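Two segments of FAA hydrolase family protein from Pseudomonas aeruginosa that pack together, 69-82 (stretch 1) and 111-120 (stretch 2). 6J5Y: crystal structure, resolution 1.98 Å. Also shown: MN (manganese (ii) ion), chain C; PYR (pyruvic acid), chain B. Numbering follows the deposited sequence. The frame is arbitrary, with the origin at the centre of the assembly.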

# COMPACT_ATOMS: atom_id res chain seq x y z
N GLU A 69 9.14 -9.29 11.26
CA GLU A 69 10.37 -9.99 10.81
C GLU A 69 10.05 -10.51 9.43
O GLU A 69 9.32 -11.51 9.35
CB GLU A 69 10.77 -11.10 11.78
CG GLU A 69 10.96 -10.62 13.21
CD GLU A 69 12.12 -9.66 13.47
OE1 GLU A 69 13.13 -9.68 12.71
OE2 GLU A 69 12.00 -8.87 14.44
N LEU A 70 10.53 -9.83 8.39
CA LEU A 70 10.12 -10.06 6.99
C LEU A 70 11.25 -10.74 6.22
O LEU A 70 12.28 -10.10 5.98
CB LEU A 70 9.76 -8.72 6.36
CG LEU A 70 9.08 -8.81 4.99
CD1 LEU A 70 7.96 -9.84 5.00
CD2 LEU A 70 8.54 -7.46 4.55
N ALA A 71 11.03 -11.99 5.79
CA ALA A 71 12.03 -12.84 5.12
C ALA A 71 12.34 -12.23 3.76
O ALA A 71 11.41 -11.89 3.02
CB ALA A 71 11.55 -14.28 5.02
N TYR A 72 13.61 -12.04 3.44
CA TYR A 72 14.00 -11.56 2.10
C TYR A 72 13.36 -12.50 1.08
O TYR A 72 13.41 -13.71 1.25
CB TYR A 72 15.53 -11.51 1.99
CG TYR A 72 16.03 -10.78 0.77
CD1 TYR A 72 16.26 -9.42 0.82
CD2 TYR A 72 16.29 -11.44 -0.41
CE1 TYR A 72 16.79 -8.74 -0.27
CE2 TYR A 72 16.80 -10.77 -1.51
CZ TYR A 72 17.02 -9.41 -1.45
OH TYR A 72 17.48 -8.69 -2.54
N PRO A 73 12.69 -12.01 0.02
CA PRO A 73 11.97 -12.91 -0.88
C PRO A 73 12.86 -13.70 -1.86
O PRO A 73 14.03 -13.37 -2.02
CB PRO A 73 11.03 -11.97 -1.64
CG PRO A 73 11.69 -10.61 -1.56
CD PRO A 73 12.49 -10.59 -0.28
N SER A 74 12.27 -14.72 -2.50
CA SER A 74 12.95 -15.57 -3.51
C SER A 74 13.06 -14.82 -4.84
O SER A 74 12.33 -13.82 -5.06
CB SER A 74 12.22 -16.89 -3.67
OG SER A 74 11.04 -16.74 -4.47
N GLN A 75 14.02 -15.23 -5.67
CA GLN A 75 14.10 -14.83 -7.09
C GLN A 75 14.27 -13.32 -7.21
O GLN A 75 13.79 -12.76 -8.22
CB GLN A 75 12.86 -15.35 -7.83
CG GLN A 75 12.74 -16.87 -7.81
CD GLN A 75 13.80 -17.52 -8.66
OE1 GLN A 75 14.28 -16.94 -9.63
NE2 GLN A 75 14.17 -18.74 -8.30
N THR A 76 14.99 -12.67 -6.28
CA THR A 76 15.32 -11.23 -6.42
C THR A 76 16.72 -10.93 -5.88
O THR A 76 17.13 -11.51 -4.86
CB THR A 76 14.28 -10.33 -5.75
OG1 THR A 76 14.55 -8.99 -6.16
CG2 THR A 76 14.29 -10.40 -4.24
N GLY A 77 17.41 -10.00 -6.54
CA GLY A 77 18.57 -9.31 -5.97
C GLY A 77 18.24 -7.88 -5.59
O GLY A 77 19.11 -7.24 -5.06
N ASN A 78 17.02 -7.37 -5.84
CA ASN A 78 16.72 -5.92 -5.79
C ASN A 78 15.35 -5.73 -5.17
O ASN A 78 14.37 -5.57 -5.93
CB ASN A 78 16.77 -5.29 -7.18
CG ASN A 78 16.79 -3.78 -7.18
OD1 ASN A 78 16.83 -3.15 -6.13
ND2 ASN A 78 16.78 -3.18 -8.36
N TYR A 79 15.30 -5.76 -3.84
CA TYR A 79 14.07 -5.83 -3.03
C TYR A 79 13.82 -4.43 -2.47
O TYR A 79 14.58 -4.02 -1.56
CB TYR A 79 14.21 -6.95 -2.00
CG TYR A 79 13.10 -7.12 -0.98
CD1 TYR A 79 11.78 -7.26 -1.37
CD2 TYR A 79 13.39 -7.20 0.37
CE1 TYR A 79 10.77 -7.43 -0.43
CE2 TYR A 79 12.40 -7.41 1.32
CZ TYR A 79 11.08 -7.54 0.91
OH TYR A 79 10.09 -7.70 1.83
N HIS A 80 12.77 -3.76 -2.97
CA HIS A 80 12.45 -2.34 -2.68
C HIS A 80 11.34 -2.18 -1.65
O HIS A 80 10.30 -2.88 -1.72
CB HIS A 80 12.11 -1.57 -3.95
CG HIS A 80 13.32 -1.16 -4.72
ND1 HIS A 80 13.39 0.06 -5.38
CD2 HIS A 80 14.50 -1.78 -4.92
CE1 HIS A 80 14.57 0.15 -5.99
NE2 HIS A 80 15.27 -0.95 -5.71
N TYR A 81 11.57 -1.25 -0.73
CA TYR A 81 10.52 -0.66 0.14
C TYR A 81 9.79 0.41 -0.68
O TYR A 81 10.42 0.96 -1.62
CB TYR A 81 11.13 -0.02 1.40
CG TYR A 81 12.14 1.05 1.09
CD1 TYR A 81 11.73 2.34 0.78
CD2 TYR A 81 13.49 0.77 1.06
CE1 TYR A 81 12.65 3.32 0.44
CE2 TYR A 81 14.42 1.75 0.77
CZ TYR A 81 14.00 3.03 0.46
OH TYR A 81 14.92 4.00 0.15
N GLU A 82 8.52 0.63 -0.36
CA GLU A 82 7.70 1.77 -0.85
C GLU A 82 6.67 2.14 0.22
O GLU A 82 5.71 1.33 0.37
CB GLU A 82 6.92 1.38 -2.11
CG GLU A 82 7.75 1.00 -3.32
CD GLU A 82 6.94 0.85 -4.60
OE1 GLU A 82 5.72 0.96 -4.54
OE2 GLU A 82 7.53 0.57 -5.65
MN MN C . 3.58 1.18 -4.83
C PYR B . 4.22 2.98 -7.08
O PYR B . 3.83 3.01 -5.90
OXT PYR B . 4.48 4.03 -7.72
CA PYR B . 4.28 1.80 -7.65
O3 PYR B . 3.90 0.83 -6.98
CB PYR B . 4.73 1.54 -9.05
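Stretch 2 111-120: GLDMTRRDLQ

Stretch 2 runs antiparallel to the second half of stretch 1, so that Asp113 faces Glu82 and Arg117 faces Asn78. It starts as the end of a strand, passes through a short loop, forms a two-residue strand at Thr115 and Arg116, and turns into a helix at Arg117.

Gly111 contributes little. Leu112, extended with chi1 m and chi2 t, sets its CD2 4.2 Å from Tyr81 CB, while its CA approaches Glu82 O at 3.2 Å in a CA-H...O contact. Asp113 continues the pairing through its backbone, its N donating to Glu82 O at 2.9 Å. Its carboxylate serves the metal: Asp113 OD2 and Glu82 OE1 lie only 2.9 Å apart, a spacing explained by the manganese ion that each oxygen binds at 2.2 Å. Pyruvate and a water complete part of the coordination.

Met114, m at all three chi angles, curls its end back onto stretch 1. Its CE lies over one face of the Tyr79 ring, 3.9 Å from the centroid, and its CG meets Leu70 CD2 at 4.2 Å, so one side chain touches both strands of stretch 1.

Thr115 and His80 form the hydrogen-bonded bridge: His80 N donates to Thr115 O at 2.8 Å, and Thr115 N to His80 O at 2.9 Å. Their side chains share a sheet face, CB to CB 4.2 Å. Arg116 pairs with Tyr79 without hydrogen bonds between them, and both side chains leave on the other face. The arginine then reaches along the loop, with CD 4.0 Å from Pro73 CB, and its NH2 donates to Ser74 O at 2.8 Å.

Arg116 is also the N-cap residue. At the first helical position, Arg117 N still bonds Asn78 O at 2.8 Å, carrying the backbone pairing into the helix start. The Arg117 side chain folds back along the strand: its CB covers a face of the His80 ring, 3.8 Å from the centroid, and its NH2 forms a salt bridge with Glu82 OE2 at 2.8 Å. Glu82 thus uses one carboxylate oxygen for the metal and the other for the arginine.

Asp118 grips the turn with both oxygens, OD1 accepting from Thr76 OG1 at 2.7 Å and OD2 from Gly77 N at 2.7 Å. Leu119 closes the contact, CD1 3.4 Å from Gln75 O; Gln120 does not touch stretch 1, but its OE1 accepts from Arg117 NH1 at 3.1 Å.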

# COMPACT_ATOMS: atom_id res chain seq x y z
N GLY A 111 1.15 1.66 4.96
CA GLY A 111 1.48 0.42 4.26
C GLY A 111 2.82 0.47 3.56
O GLY A 111 3.31 1.57 3.30
N LEU A 112 3.35 -0.70 3.25
CA LEU A 112 4.57 -0.89 2.43
C LEU A 112 4.20 -1.75 1.22
O LEU A 112 3.71 -2.89 1.38
CB LEU A 112 5.65 -1.57 3.26
CG LEU A 112 6.47 -0.67 4.17
CD1 LEU A 112 7.22 -1.50 5.20
CD2 LEU A 112 7.45 0.16 3.33
N ASP A 113 4.45 -1.22 0.03
CA ASP A 113 4.30 -1.97 -1.23
C ASP A 113 5.67 -2.58 -1.52
O ASP A 113 6.43 -2.02 -2.36
CB ASP A 113 3.72 -1.06 -2.31
CG ASP A 113 3.67 -1.72 -3.67
OD1 ASP A 113 3.81 -2.98 -3.71
OD2 ASP A 113 3.52 -1.00 -4.68
N MET A 114 5.98 -3.70 -0.85
CA MET A 114 7.31 -4.34 -0.99
C MET A 114 7.39 -4.93 -2.41
O MET A 114 6.34 -5.31 -2.99
CB MET A 114 7.56 -5.38 0.10
CG MET A 114 7.50 -4.79 1.52
SD MET A 114 8.68 -3.43 1.77
CE MET A 114 10.23 -4.23 1.32
N THR A 115 8.54 -4.83 -3.05
CA THR A 115 8.63 -4.97 -4.53
C THR A 115 9.89 -5.76 -4.90
O THR A 115 10.93 -5.40 -4.39
CB THR A 115 8.64 -3.58 -5.20
OG1 THR A 115 7.41 -2.93 -4.89
CG2 THR A 115 8.80 -3.65 -6.70
N ARG A 116 9.79 -6.83 -5.71
CA ARG A 116 10.99 -7.45 -6.34
C ARG A 116 11.27 -6.59 -7.56
O ARG A 116 10.70 -6.88 -8.59
CB ARG A 116 10.75 -8.93 -6.63
CG ARG A 116 10.44 -9.72 -5.36
CD ARG A 116 10.46 -11.21 -5.51
NE ARG A 116 9.30 -11.74 -6.20
CZ ARG A 116 8.91 -13.00 -6.15
NH1 ARG A 116 7.84 -13.39 -6.81
NH2 ARG A 116 9.60 -13.88 -5.43
N ARG A 117 12.02 -5.50 -7.38
CA ARG A 117 12.17 -4.43 -8.43
C ARG A 117 12.78 -4.99 -9.73
O ARG A 117 12.30 -4.58 -10.83
CB ARG A 117 12.99 -3.26 -7.87
CG ARG A 117 13.17 -2.09 -8.82
CD ARG A 117 11.91 -1.28 -9.03
NE ARG A 117 11.56 -0.62 -7.78
CZ ARG A 117 10.36 -0.16 -7.44
NH1 ARG A 117 9.31 -0.29 -8.24
NH2 ARG A 117 10.21 0.42 -6.26
N ASP A 118 13.79 -5.85 -9.64
CA ASP A 118 14.43 -6.52 -10.81
C ASP A 118 13.36 -7.23 -11.64
O ASP A 118 13.27 -6.94 -12.88
CB ASP A 118 15.60 -7.45 -10.43
CG ASP A 118 15.37 -8.40 -9.25
OD1 ASP A 118 14.23 -8.50 -8.77
OD2 ASP A 118 16.36 -9.02 -8.81
N LEU A 119 12.52 -8.04 -11.00
CA LEU A 119 11.40 -8.76 -11.68
C LEU A 119 10.39 -7.76 -12.25
O LEU A 119 10.00 -7.92 -13.43
CB LEU A 119 10.72 -9.73 -10.70
CG LEU A 119 11.60 -10.87 -10.16
CD1 LEU A 119 10.75 -11.88 -9.39
CD2 LEU A 119 12.38 -11.56 -11.28
N GLN A 120 9.94 -6.78 -11.46
CA GLN A 120 8.94 -5.80 -11.92
C GLN A 120 9.47 -5.08 -13.17
O GLN A 120 8.70 -4.89 -14.15
CB GLN A 120 8.62 -4.82 -10.78
CG GLN A 120 7.67 -3.70 -11.21
CD GLN A 120 8.40 -2.43 -11.56
OE1 GLN A 120 9.32 -2.02 -10.86
NE2 GLN A 120 8.01 -1.80 -12.65
O HOH W 1 1.44 1.19 -5.14